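Local coordinates for protein tannase (Fusobacterium nucleatum subsp. nucleatum ATCC 25586, PDB 6YQ4) that probably hydrolyses the ester bonds of gallotannins, a tannase activity that detoxifies these plant polyphenols, at residues V226-R231 and G347-S352; L8-P12 and L148-P154; N127-A132 and F369-D375; F272-N277 and L289-K293. All coordinates share one frame; numbering follows the deposited sequence. Where two conformers were deposited one is given.

Contact 1. Residues V226-R231 and G347-S352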
loop_
_atom_site.group_PDB
_atom_site.type_symbol
_atom_site.label_atom_id
_atom_site.label_comp_id
_atom_site.label_asym_id
_atom_site.label_seq_id
_atom_site.Cartn_x
_atom_site.Cartn_y
_atom_site.Cartn_z
ATOM N N VAL A 226 1.129 18.584 18.037
ATOM C CA VAL A 226 0.684 17.439 18.822
ATOM C C VAL A 226 1.945 16.816 19.415
ATOM O O VAL A 226 2.651 16.060 18.751
ATOM C CB VAL A 226 -0.112 16.445 17.970
ATOM C CG1 VAL A 226 -0.769 15.366 18.854
ATOM C CG2 VAL A 226 -1.158 17.188 17.123
ATOM N N ASN A 227 2.244 17.157 20.662
ATOM C CA ASN A 227 3.551 16.886 21.250
ATOM C C ASN A 227 3.553 15.713 22.226
ATOM O O ASN A 227 4.585 15.442 22.848
ATOM C CB ASN A 227 4.080 18.142 21.941
ATOM C CG ASN A 227 4.394 19.246 20.950
ATOM O OD1 ASN A 227 4.737 18.978 19.792
ATOM N ND2 ASN A 227 4.275 20.488 21.392
ATOM N N SER A 228 2.442 15.008 22.367
ATOM C CA SER A 228 2.393 13.773 23.139
ATOM C C SER A 228 1.938 12.655 22.211
ATOM O O SER A 228 0.955 12.823 21.482
ATOM C CB SER A 228 1.446 13.915 24.326
ATOM O OG SER A 228 0.108 13.781 23.887
ATOM N N TYR A 229 2.660 11.537 22.212
ATOM C CA TYR A 229 2.408 10.445 21.280
ATOM C C TYR A 229 1.954 9.188 22.018
ATOM O O TYR A 229 2.053 9.083 23.248
ATOM C CB TYR A 229 3.659 10.130 20.440
ATOM C CG TYR A 229 4.890 9.776 21.280
ATOM C CD1 TYR A 229 5.737 10.765 21.758
ATOM C CD2 TYR A 229 5.189 8.453 21.597
ATOM C CE1 TYR A 229 6.844 10.450 22.529
ATOM C CE2 TYR A 229 6.291 8.130 22.357
ATOM C CZ TYR A 229 7.115 9.130 22.822
ATOM O OH TYR A 229 8.208 8.807 23.586
ATOM N N SER A 230 1.440 8.232 21.238
ATOM C CA SER A 230 1.244 6.854 21.677
ATOM C C SER A 230 1.070 5.973 20.452
ATOM O O SER A 230 0.354 6.329 19.517
ATOM C CB SER A 230 0.052 6.683 22.622
ATOM O OG SER A 230 -1.115 7.257 22.087
ATOM N N ARG A 231 1.727 4.821 20.476
ATOM C CA ARG A 231 1.860 3.959 19.312
ATOM C C ARG A 231 2.231 2.569 19.795
ATOM O O ARG A 231 2.751 2.387 20.902
ATOM C CB ARG A 231 2.937 4.477 18.347
ATOM C CG ARG A 231 4.365 4.559 18.992
ATOM C CD ARG A 231 5.415 5.024 17.966
ATOM N NE ARG A 231 6.681 5.428 18.576
ATOM C CZ ARG A 231 7.016 6.676 18.905
ATOM N NH1 ARG A 231 6.172 7.672 18.698
ATOM N NH2 ARG A 231 8.198 6.929 19.461
ATOM N N GLY A 347 -6.664 13.219 18.771
ATOM C CA GLY A 347 -5.974 12.108 19.388
ATOM C C GLY A 347 -4.552 12.488 19.778
ATOM O O GLY A 347 -4.085 13.610 19.574
ATOM N N ASP A 348 -3.846 11.518 20.355
ATOM C CA ASP A 348 -2.394 11.612 20.458
ATOM C C ASP A 348 -1.780 11.295 19.108
ATOM O O ASP A 348 -2.301 10.481 18.355
ATOM C CB ASP A 348 -1.840 10.619 21.474
ATOM C CG ASP A 348 -1.875 11.132 22.885
ATOM O OD1 ASP A 348 -2.085 12.340 23.131
ATOM O OD2 ASP A 348 -1.690 10.288 23.764
ATOM N N ARG A 349 -0.656 11.921 18.806
ATOM C CA ARG A 349 0.079 11.576 17.599
ATOM C C ARG A 349 0.625 10.159 17.731
ATOM O O ARG A 349 0.783 9.643 18.832
ATOM C CB ARG A 349 1.211 12.591 17.353
ATOM C CG ARG A 349 2.631 12.016 17.296
ATOM C CD ARG A 349 3.729 13.017 17.709
ATOM N NE ARG A 349 3.563 14.370 17.173
ATOM C CZ ARG A 349 4.253 14.879 16.151
ATOM N NH1 ARG A 349 4.022 16.120 15.750
ATOM N NH2 ARG A 349 5.167 14.152 15.517
ATOM N N MET A 350 0.908 9.525 16.596
ATOM C CA MET A 350 1.468 8.178 16.608
ATOM C C MET A 350 2.990 8.174 16.452
ATOM O O MET A 350 3.721 7.903 17.402
ATOM C CB MET A 350 0.848 7.348 15.503
ATOM C CG MET A 350 1.001 5.878 15.737
ATOM S SD MET A 350 0.667 4.913 14.278
ATOM C CE MET A 350 2.042 3.752 14.293
ATOM N N LYS A 351 3.480 8.443 15.253
ATOM C CA LYS A 351 4.911 8.395 15.027
ATOM C C LYS A 351 5.560 9.703 15.468
ATOM O O LYS A 351 4.923 10.756 15.514
ATOM C CB LYS A 351 5.200 8.113 13.551
ATOM C CG LYS A 351 4.515 6.858 13.036
ATOM C CD LYS A 351 5.142 6.334 11.762
ATOM C CE LYS A 351 4.513 5.007 11.389
ATOM N NZ LYS A 351 4.774 4.626 9.953
ATOM N N SER A 352 6.848 9.620 15.811
ATOM C CA SER A 352 7.656 10.758 16.212
ATOM C C SER A 352 8.520 11.248 15.053
ATOM O O SER A 352 8.971 10.448 14.231
ATOM C CB SER A 352 8.551 10.392 17.399
ATOM O OG SER A 352 7.781 9.764 18.401
HETATM O O HOH W 1 0.969 10.286 25.640
HETATM O O HOH W 2 -1.890 7.452 18.153
#
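The Y229 ring has the hydroxyl of S352 over the centre of one face, OG standing 4.0 Å above its plane. Beside it, the R231 guanidinium takes its partners at the edge. NH1 of R231 donates to M350 O at 2.8 Å, the oxygen lying only 5° out of the guanidinium plane and the donor within the plane of the carbonyl. The same R231 NH1 reaches S352 OG at 2.7 Å, tilted 27° from that plane, so one nitrogen grips two oxygens and S352 is held between arginine and tyrosine. R231 gets there with CG between its backbone N and carbonyl carbon (chi1 60°) and an extended chain to NE, while R231 CB packs on M350 CG at 3.5 Å. Along the backbone, S230 N donates to R349 O at 2.9 Å, and R349 N returns a longer bond of 3.3 Å to S228 O. In the conformer given, the R349 side chain runs past V226 in the opposite direction and pairs with E220. At the solvent side, one water links Y229 O to D348 OD2 and another links S230 O to D348 O. The backbone pair Y229–R349 is a single beta bridge: strand 228-232 pairs with strand 252-256 along one side, and loop 347-352 adds this lone bridge along its other side.

Contact 2. Residues L8-P12 and L148-P154; sequences LKFNP and LNDEVMP. With MG (magnesium ion), chain E.
M153 does two jobs at once: its carbonyl O binds the magnesium ion, while its side chain turns back over the ring of F10. The methyl M153 CE sits 3.7 Å from the centroid of the F10 ring, 23° off the normal, as a CH-pi contact; M153 SD stands higher above the same ring, 4.6 Å from the F10 centroid, in a Met-aromatic arrangement. With CG anti to the backbone N (chi1 179°), the thioether runs out straight and bends only at its last torsion, which brings CE down to the face. V152 CG1 approaches the edge of the same ring, and the other branch, V152 CG2, meets P12 CG at 3.8 Å. All this happens where helix 134-148 gives way to the loop leading to strand 160-163 in the α/β-hydrolase sheet, N149 being the first residue past the helix. Both ends of the N149 amide bond to the backbone of 8-12, at L8 and F10. N149 ND2 donates to L8 O at 3.1 Å, nearly straight and in the planes of both groups. N149 OD1 accepts from F10 N at 2.7 Å, but the donor lies 54° above the carbonyl plane. K9 lays its aliphatic chain alongside, K9 CD 3.0 Å from N149 OD1. D150 supplies O and OD2 to the magnesium ion, which M153 and G155 bind through their carbonyls; M153 N donates to N149 O at 2.9 Å, closing the turn that carries the D150 and M153 ligands.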
loop_
_atom_site.group_PDB
_atom_site.type_symbol
_atom_site.label_atom_id
_atom_site.label_comp_id
_atom_site.label_asym_id
_atom_site.label_seq_id
_atom_site.Cartn_x
_atom_site.Cartn_y
_atom_site.Cartn_z
ATOM N N LEU A 8 8.635 -22.607 -16.438
ATOM C CA LEU A 8 7.633 -21.623 -16.046
ATOM C C LEU A 8 6.237 -21.867 -16.600
ATOM O O LEU A 8 5.356 -21.031 -16.374
ATOM C CB LEU A 8 8.079 -20.215 -16.460
ATOM C CG LEU A 8 9.093 -19.554 -15.530
ATOM C CD1 LEU A 8 9.153 -18.056 -15.770
ATOM C CD2 LEU A 8 8.811 -19.901 -14.049
ATOM N N LYS A 9 5.989 -22.958 -17.320
ATOM C CA LYS A 9 4.652 -23.151 -17.863
ATOM C C LYS A 9 3.741 -23.800 -16.829
ATOM O O LYS A 9 4.157 -24.660 -16.046
ATOM C CB LYS A 9 4.666 -23.958 -19.165
ATOM C CG LYS A 9 4.564 -23.030 -20.414
ATOM C CD LYS A 9 3.141 -22.441 -20.592
ATOM C CE LYS A 9 2.902 -21.732 -21.930
ATOM N NZ LYS A 9 4.048 -20.906 -22.394
ATOM N N PHE A 10 2.494 -23.359 -16.840
ATOM C CA PHE A 10 1.499 -23.748 -15.858
ATOM C C PHE A 10 0.870 -25.077 -16.252
ATOM O O PHE A 10 0.433 -25.263 -17.394
ATOM C CB PHE A 10 0.446 -22.647 -15.773
ATOM C CG PHE A 10 -0.766 -23.004 -14.983
ATOM C CD1 PHE A 10 -0.773 -22.870 -13.606
ATOM C CD2 PHE A 10 -1.917 -23.436 -15.622
ATOM C CE1 PHE A 10 -1.905 -23.183 -12.872
ATOM C CE2 PHE A 10 -3.046 -23.748 -14.902
ATOM C CZ PHE A 10 -3.043 -23.622 -13.520
ATOM N N ASN A 11 0.809 -25.992 -15.296
ATOM C CA ASN A 11 0.267 -27.318 -15.540
ATOM C C ASN A 11 -1.135 -27.417 -14.959
ATOM O O ASN A 11 -1.284 -27.569 -13.739
ATOM C CB ASN A 11 1.182 -28.378 -14.927
ATOM C CG ASN A 11 0.936 -29.733 -15.502
ATOM O OD1 ASN A 11 -0.208 -30.112 -15.744
ATOM N ND2 ASN A 11 2.008 -30.472 -15.756
ATOM N N PRO A 12 -2.191 -27.346 -15.774
ATOM C CA PRO A 12 -3.558 -27.429 -15.234
ATOM C C PRO A 12 -3.893 -28.780 -14.625
ATOM O O PRO A 12 -4.982 -28.928 -14.054
ATOM C CB PRO A 12 -4.449 -27.151 -16.467
ATOM C CG PRO A 12 -3.538 -26.565 -17.502
ATOM C CD PRO A 12 -2.181 -27.161 -17.233
ATOM N N LEU A 148 2.273 -14.940 -19.407
ATOM C CA LEU A 148 2.887 -16.023 -20.169
ATOM C C LEU A 148 1.998 -17.257 -20.230
ATOM O O LEU A 148 1.994 -17.971 -21.242
ATOM C CB LEU A 148 4.244 -16.374 -19.561
ATOM C CG LEU A 148 5.071 -17.388 -20.363
ATOM C CD1 LEU A 148 6.401 -16.822 -20.818
ATOM C CD2 LEU A 148 5.303 -18.634 -19.539
ATOM N N ASN A 149 1.232 -17.523 -19.176
ATOM C CA ASN A 149 0.398 -18.715 -19.097
ATOM C C ASN A 149 -1.072 -18.420 -19.301
ATOM O O ASN A 149 -1.905 -19.254 -18.938
ATOM C CB ASN A 149 0.563 -19.399 -17.744
ATOM C CG ASN A 149 1.911 -19.995 -17.564
ATOM O OD1 ASN A 149 2.224 -21.024 -18.150
ATOM N ND2 ASN A 149 2.725 -19.366 -16.739
ATOM N N ASP A 150 -1.412 -17.241 -19.828
ATOM C CA ASP A 150 -2.821 -16.875 -19.956
ATOM C C ASP A 150 -3.575 -17.874 -20.823
ATOM O O ASP A 150 -4.693 -18.282 -20.483
ATOM C CB ASP A 150 -2.946 -15.457 -20.523
ATOM C CG ASP A 150 -4.356 -14.888 -20.391
ATOM O OD1 ASP A 150 -4.649 -13.862 -21.049
ATOM O OD2 ASP A 150 -5.166 -15.463 -19.631
ATOM N N GLU A 151 -2.966 -18.308 -21.930
ATOM C CA GLU A 151 -3.707 -19.104 -22.900
ATOM C C GLU A 151 -4.036 -20.482 -22.359
ATOM O O GLU A 151 -5.028 -21.088 -22.772
ATOM C CB GLU A 151 -2.926 -19.210 -24.205
ATOM C CG GLU A 151 -2.827 -17.860 -24.925
ATOM C CD GLU A 151 -2.025 -17.926 -26.218
ATOM O OE1 GLU A 151 -1.456 -19.002 -26.523
ATOM O OE2 GLU A 151 -1.975 -16.899 -26.934
ATOM N N VAL A 152 -3.250 -20.984 -21.416
ATOM C CA VAL A 152 -3.521 -22.300 -20.869
ATOM C C VAL A 152 -4.169 -22.236 -19.485
ATOM O O VAL A 152 -4.787 -23.223 -19.057
ATOM C CB VAL A 152 -2.220 -23.135 -20.853
ATOM C CG1 VAL A 152 -1.204 -22.553 -19.866
ATOM C CG2 VAL A 152 -2.523 -24.595 -20.572
ATOM N N MET A 153 -4.082 -21.105 -18.795
ATOM C CA MET A 153 -4.659 -20.971 -17.458
ATOM C C MET A 153 -6.051 -20.357 -17.533
ATOM O O MET A 153 -6.266 -19.398 -18.284
ATOM C CB MET A 153 -3.770 -20.106 -16.560
ATOM C CG MET A 153 -4.297 -19.887 -15.129
ATOM S SD MET A 153 -3.200 -18.895 -14.067
ATOM C CE MET A 153 -1.629 -19.623 -14.527
ATOM N N PRO A 154 -7.016 -20.898 -16.791
ATOM C CA PRO A 154 -8.346 -20.281 -16.762
ATOM C C PRO A 154 -8.278 -18.835 -16.294
ATOM O O PRO A 154 -7.377 -18.429 -15.551
ATOM C CB PRO A 154 -9.128 -21.164 -15.777
ATOM C CG PRO A 154 -8.473 -22.507 -15.881
ATOM C CD PRO A 154 -7.001 -22.219 -16.130
HETATM MG MG MG E . -6.649 -17.340 -19.208
#

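Contact 3. Residues N127-A132 and F369-D375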
loop_
_atom_site.group_PDB
_atom_site.type_symbol
_atom_site.label_atom_id
_atom_site.label_comp_id
_atom_site.label_asym_id
_atom_site.label_seq_id
_atom_site.Cartn_x
_atom_site.Cartn_y
_atom_site.Cartn_z
ATOM N N ASN A 127 24.341 -11.733 2.843
ATOM C CA ASN A 127 23.992 -10.554 2.055
ATOM C C ASN A 127 22.482 -10.374 1.965
ATOM O O ASN A 127 21.728 -11.340 1.799
ATOM C CB ASN A 127 24.563 -10.663 0.650
ATOM C CG ASN A 127 26.056 -10.760 0.645
ATOM O OD1 ASN A 127 26.749 -9.841 1.080
ATOM N ND2 ASN A 127 26.571 -11.884 0.162
ATOM N N TYR A 128 22.053 -9.119 2.034
ATOM C CA TYR A 128 20.640 -8.773 1.939
ATOM C C TYR A 128 20.133 -8.904 0.508
ATOM O O TYR A 128 20.732 -8.365 -0.431
ATOM C CB TYR A 128 20.427 -7.358 2.454
ATOM C CG TYR A 128 20.778 -7.200 3.916
ATOM C CD1 TYR A 128 20.098 -7.928 4.892
ATOM C CD2 TYR A 128 21.808 -6.349 4.321
ATOM C CE1 TYR A 128 20.423 -7.805 6.249
ATOM C CE2 TYR A 128 22.138 -6.200 5.667
ATOM C CZ TYR A 128 21.441 -6.939 6.627
ATOM O OH TYR A 128 21.726 -6.802 7.956
ATOM N N ILE A 129 19.010 -9.605 0.354
ATOM C CA ILE A 129 18.422 -9.924 -0.940
ATOM C C ILE A 129 16.999 -9.413 -1.079
ATOM O O ILE A 129 16.340 -9.707 -2.084
ATOM C CB ILE A 129 18.463 -11.443 -1.200
ATOM C CG1 ILE A 129 17.670 -12.162 -0.110
ATOM C CG2 ILE A 129 19.892 -11.932 -1.244
ATOM C CD1 ILE A 129 17.436 -13.614 -0.378
ATOM N N GLY A 130 16.498 -8.662 -0.102
ATOM C CA GLY A 130 15.126 -8.200 -0.160
ATOM C C GLY A 130 14.974 -6.729 0.159
ATOM O O GLY A 130 13.893 -6.269 0.545
ATOM N N LYS A 131 16.067 -5.986 0.029
ATOM C CA LYS A 131 15.980 -4.545 0.069
ATOM C C LYS A 131 15.410 -4.038 -1.248
ATOM O O LYS A 131 15.382 -4.747 -2.260
ATOM C CB LYS A 131 17.348 -3.916 0.322
ATOM C CG LYS A 131 18.118 -4.513 1.482
ATOM C CD LYS A 131 17.361 -4.327 2.776
ATOM C CE LYS A 131 18.325 -4.235 3.934
ATOM N NZ LYS A 131 17.633 -3.832 5.176
ATOM N N ALA A 132 14.961 -2.790 -1.219
ATOM C CA ALA A 132 14.351 -2.168 -2.386
ATOM C C ALA A 132 15.261 -2.322 -3.604
ATOM O O ALA A 132 16.474 -2.125 -3.499
ATOM C CB ALA A 132 14.091 -0.690 -2.097
ATOM N N PHE A 369 15.556 0.665 2.509
ATOM C CA PHE A 369 16.517 1.296 1.612
ATOM C C PHE A 369 17.969 0.958 1.944
ATOM O O PHE A 369 18.876 1.606 1.415
ATOM C CB PHE A 369 16.319 2.820 1.602
ATOM C CG PHE A 369 15.100 3.260 0.815
ATOM C CD1 PHE A 369 14.994 2.973 -0.531
ATOM C CD2 PHE A 369 14.046 3.892 1.439
ATOM C CE1 PHE A 369 13.881 3.325 -1.241
ATOM C CE2 PHE A 369 12.932 4.281 0.733
ATOM C CZ PHE A 369 12.842 3.989 -0.613
ATOM N N GLY A 370 18.218 -0.040 2.786
ATOM C CA GLY A 370 19.539 -0.650 2.788
ATOM C C GLY A 370 19.840 -1.314 1.454
ATOM O O GLY A 370 19.008 -1.259 0.538
ATOM N N ASP A 371 21.014 -1.917 1.307
ATOM C CA ASP A 371 21.335 -2.670 0.100
ATOM C C ASP A 371 22.056 -3.956 0.510
ATOM O O ASP A 371 22.025 -4.365 1.678
ATOM C CB ASP A 371 22.121 -1.788 -0.892
ATOM C CG ASP A 371 23.468 -1.313 -0.344
ATOM O OD1 ASP A 371 23.925 -1.848 0.686
ATOM O OD2 ASP A 371 24.078 -0.393 -0.950
ATOM N N LYS A 372 22.718 -4.606 -0.458
ATOM C CA LYS A 372 23.273 -5.945 -0.240
ATOM C C LYS A 372 24.179 -5.991 0.976
ATOM O O LYS A 372 24.294 -7.034 1.626
ATOM C CB LYS A 372 24.045 -6.419 -1.480
ATOM C CG LYS A 372 23.266 -6.256 -2.803
ATOM C CD LYS A 372 23.963 -6.960 -3.977
ATOM C CE LYS A 372 23.034 -7.121 -5.193
ATOM N NZ LYS A 372 23.639 -7.998 -6.252
ATOM N N LYS A 373 24.800 -4.863 1.314
ATOM C CA LYS A 373 25.774 -4.809 2.381
ATOM C C LYS A 373 25.461 -3.769 3.445
ATOM O O LYS A 373 26.280 -3.538 4.343
ATOM C CB LYS A 373 27.159 -4.545 1.814
ATOM C CG LYS A 373 28.171 -5.087 2.813
ATOM C CD LYS A 373 29.460 -5.224 2.089
ATOM C CE LYS A 373 30.514 -4.250 2.541
ATOM N NZ LYS A 373 31.163 -4.093 1.245
ATOM N N SER A 374 24.302 -3.144 3.388
ATOM C CA SER A 374 23.957 -2.093 4.331
ATOM C C SER A 374 22.555 -2.391 4.806
ATOM O O SER A 374 21.676 -2.627 3.979
ATOM C CB SER A 374 24.009 -0.699 3.676
ATOM O OG SER A 374 25.333 -0.207 3.564
ATOM N N ASP A 375 22.341 -2.388 6.122
ATOM C CA ASP A 375 21.030 -2.770 6.634
ATOM C C ASP A 375 20.010 -1.627 6.546
ATOM O O ASP A 375 18.810 -1.895 6.404
ATOM C CB ASP A 375 21.156 -3.264 8.075
ATOM C CG ASP A 375 19.912 -3.983 8.552
ATOM O OD1 ASP A 375 19.386 -4.803 7.781
ATOM O OD2 ASP A 375 19.448 -3.711 9.679
HETATM O O HOH W 3 18.349 -1.029 -2.329
#
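Y128, K131 and D375 are set against one another as a tyrosine ring, a lysine chain passing over it and a carboxylate at the far end. The ring and the D375 carboxylate cross obliquely, their planes 29° apart, with Y128 OH 3.1 Å from D375 OD1. K131 lies over one face of the Y128 ring, CE 3.8 Å above the plane and offset toward the rim. At the base of the lysine, K131 CB is 3.1 Å from G370 O. A bend at the second torsion (chi2 -62°) turns the rest of the chain toward D375, and the K131 and D375 side chains cross at about a right angle. There K131 NZ donates to D375 O at 2.6 Å and forms a salt bridge with D375 OD1 at 3.3 Å, reaching that oxygen from above the carboxylate plane. The tyrosine also meets the other loop at its edge, where Y128 CD2 lies 3.3 Å from D371 O, near the ring plane. Y128 N donates to K372 O at 3.1 Å. That carbonyl belongs to the type I beta turn D371–S374, which is braced by an Asx turn in which D371 OD1 accepts from K373 N; D371 OD2 forms a salt bridge with K377. Farther along, A132 CB touches the F369 ring, just past helix 364-368. The charges extend beyond the pair: D375 OD2 has a salt bridge with R236, and K131 NZ also donates to N367 O. Flanked by two cations, the D375 carboxylate would probably stay ionised, and the several oxygens round the K131 amine would favour its protonated form.

Contact 4. Residues F272-N277 and L289-K293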
loop_
_atom_site.group_PDB
_atom_site.type_symbol
_atom_site.label_atom_id
_atom_site.label_comp_id
_atom_site.label_asym_id
_atom_site.label_seq_id
_atom_site.Cartn_x
_atom_site.Cartn_y
_atom_site.Cartn_z
ATOM N N PHE A 272 6.833 21.194 3.630
ATOM C CA PHE A 272 5.780 20.564 2.837
ATOM C C PHE A 272 5.163 21.482 1.766
ATOM O O PHE A 272 4.933 21.021 0.640
ATOM C CB PHE A 272 4.688 20.035 3.766
ATOM C CG PHE A 272 3.628 19.222 3.065
ATOM C CD1 PHE A 272 3.958 18.037 2.402
ATOM C CD2 PHE A 272 2.293 19.647 3.067
ATOM C CE1 PHE A 272 2.966 17.282 1.758
ATOM C CE2 PHE A 272 1.304 18.895 2.434
ATOM C CZ PHE A 272 1.644 17.712 1.779
ATOM N N PRO A 273 4.886 22.768 2.050
ATOM C CA PRO A 273 4.319 23.630 0.996
ATOM C C PRO A 273 5.185 23.750 -0.246
ATOM O O PRO A 273 4.646 23.830 -1.357
ATOM C CB PRO A 273 4.153 24.984 1.706
ATOM C CG PRO A 273 3.969 24.624 3.146
ATOM C CD PRO A 273 4.936 23.481 3.345
ATOM N N ILE A 274 6.511 23.788 -0.096
ATOM C CA ILE A 274 7.370 23.833 -1.273
ATOM C C ILE A 274 7.155 22.584 -2.112
ATOM O O ILE A 274 7.152 22.637 -3.350
ATOM C CB ILE A 274 8.851 23.994 -0.878
ATOM C CG1 ILE A 274 9.010 24.824 0.415
ATOM C CG2 ILE A 274 9.623 24.600 -2.039
ATOM C CD1 ILE A 274 10.455 24.911 0.985
ATOM N N TYR A 275 6.942 21.442 -1.459
ATOM C CA TYR A 275 6.796 20.211 -2.222
ATOM C C TYR A 275 5.406 20.109 -2.830
ATOM O O TYR A 275 5.262 19.864 -4.031
ATOM C CB TYR A 275 7.089 18.987 -1.364
ATOM C CG TYR A 275 6.584 17.704 -2.020
ATOM C CD1 TYR A 275 7.159 17.223 -3.210
ATOM C CD2 TYR A 275 5.510 16.991 -1.473
ATOM C CE1 TYR A 275 6.698 16.054 -3.812
ATOM C CE2 TYR A 275 5.034 15.835 -2.068
ATOM C CZ TYR A 275 5.626 15.365 -3.228
ATOM O OH TYR A 275 5.115 14.226 -3.807
ATOM N N LEU A 276 4.372 20.303 -2.014
ATOM C CA LEU A 276 3.013 20.188 -2.517
ATOM C C LEU A 276 2.759 21.133 -3.689
ATOM O O LEU A 276 2.163 20.726 -4.692
ATOM C CB LEU A 276 2.014 20.446 -1.399
ATOM C CG LEU A 276 0.604 20.257 -1.960
ATOM C CD1 LEU A 276 -0.089 19.122 -1.218
ATOM C CD2 LEU A 276 -0.215 21.563 -1.925
ATOM N N ASN A 277 3.240 22.382 -3.612
ATOM C CA ASN A 277 3.006 23.304 -4.724
ATOM C C ASN A 277 3.730 22.874 -5.985
ATOM O O ASN A 277 3.338 23.281 -7.083
ATOM C CB ASN A 277 3.431 24.717 -4.364
ATOM C CG ASN A 277 2.660 25.254 -3.217
ATOM O OD1 ASN A 277 1.573 24.772 -2.931
ATOM N ND2 ASN A 277 3.219 26.241 -2.520
ATOM N N LEU A 289 -4.514 23.218 -5.987
ATOM C CA LEU A 289 -4.417 22.959 -4.567
ATOM C C LEU A 289 -3.017 23.388 -4.143
ATOM O O LEU A 289 -2.022 22.834 -4.614
ATOM C CB LEU A 289 -4.707 21.481 -4.295
ATOM C CG LEU A 289 -6.138 21.082 -4.716
ATOM C CD1 LEU A 289 -6.356 19.610 -4.651
ATOM C CD2 LEU A 289 -7.196 21.773 -3.865
ATOM N N THR A 290 -2.934 24.416 -3.303
ATOM C CA THR A 290 -1.661 24.976 -2.883
ATOM C C THR A 290 -1.652 25.214 -1.372
ATOM O O THR A 290 -2.666 25.059 -0.676
ATOM C CB THR A 290 -1.369 26.284 -3.619
ATOM O OG1 THR A 290 -2.342 27.266 -3.233
ATOM C CG2 THR A 290 -1.406 26.061 -5.128
ATOM N N LEU A 291 -0.483 25.618 -0.878
ATOM C CA LEU A 291 -0.291 26.008 0.507
ATOM C C LEU A 291 0.588 27.248 0.546
ATOM O O LEU A 291 1.574 27.332 -0.198
ATOM C CB LEU A 291 0.350 24.873 1.327
ATOM C CG LEU A 291 -0.525 23.637 1.550
ATOM C CD1 LEU A 291 0.291 22.405 2.002
ATOM C CD2 LEU A 291 -1.655 23.954 2.529
ATOM N N ASP A 292 0.190 28.212 1.391
ATOM C CA ASP A 292 1.008 29.346 1.819
ATOM C C ASP A 292 2.212 28.881 2.644
ATOM O O ASP A 292 2.325 27.718 3.046
ATOM C CB ASP A 292 0.221 30.313 2.716
ATOM C CG ASP A 292 -1.055 30.842 2.078
ATOM O OD1 ASP A 292 -1.145 30.914 0.829
ATOM O OD2 ASP A 292 -1.969 31.221 2.850
ATOM N N LYS A 293 3.088 29.846 2.956
ATOM C CA LYS A 293 4.259 29.555 3.780
ATOM C C LYS A 293 3.871 29.242 5.221
ATOM O O LYS A 293 4.580 28.494 5.900
ATOM C CB LYS A 293 5.247 30.726 3.733
ATOM C CG LYS A 293 5.968 30.856 2.401
ATOM C CD LYS A 293 7.482 30.983 2.572
ATOM C CE LYS A 293 8.171 31.240 1.228
ATOM N NZ LYS A 293 9.106 32.405 1.283
HETATM O O HOH W 4 -0.114 21.252 -5.970
#
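Two hydrogen bonds tie N277 to a single residue, L291. N277 OD1 accepts from L291 N at 3.0 Å, in the carbonyl plane and on a lone pair; N277 ND2 donates to L291 O, also at 3.0 Å, almost straight and within 1° of the amide plane. With both ends of the amide used on the N-H and C=O of one residue, the group is held flat and its rotation is fixed; it lies against the extended chain much as a backbone partner in a sheet would. A chi1 of -62°, with CG beside the backbone N, swings the amide off the helix toward L291. N277 OD1 also lies 3.2 Å from T290 CA. The segments belong to helix 259-279 and to the loop that leads from it to helix 298-316, within the long insertion between sheet strands 202-206 and 435-439, a place where α/β-hydrolases often carry a lid. The apolar part centres on L291: L291 CD1 meets F272 CD2 at 3.6 Å, the two side chains lying obliquely, while L291 CB packs at 3.8 Å on P273 CB, crossing the proline ring at about a right angle. P273 lacks an amide hydrogen and marks a kink in the helix. L276 sends CD2 against L289 O and T290 CA, and its CB lies over one face of the F272 ring. W221 of helix 212-223 meets that ring too, and I454 of helix 450-461 packs on both F272 and L276. A water donates to L276 O at 2.7 Å and to L289 O at 2.8 Å, joining helix and loop.

Contact 4 is buried, contacts 2 and 3 are partly so, and contact 1 lies at the surface. Their chemistry differs accordingly: leucine, proline and phenylalanine with one amide pair in contact 4, serines, arginines and bridging waters in contact 1. Both touch helix 259-279, although their nearest atoms are about 13 Å apart. Contacts 2 and 3 flank helix 134-148, contact 2 at its C-terminal end and contact 3 in the loop before its start; contact 2 has a metal beside it, contact 3 a charge cluster. Contact 3 joins a loop of the sheet core to the insertion that holds both segments of contacts 1 and 4. Contact 2 lies across the chain's centre from these two.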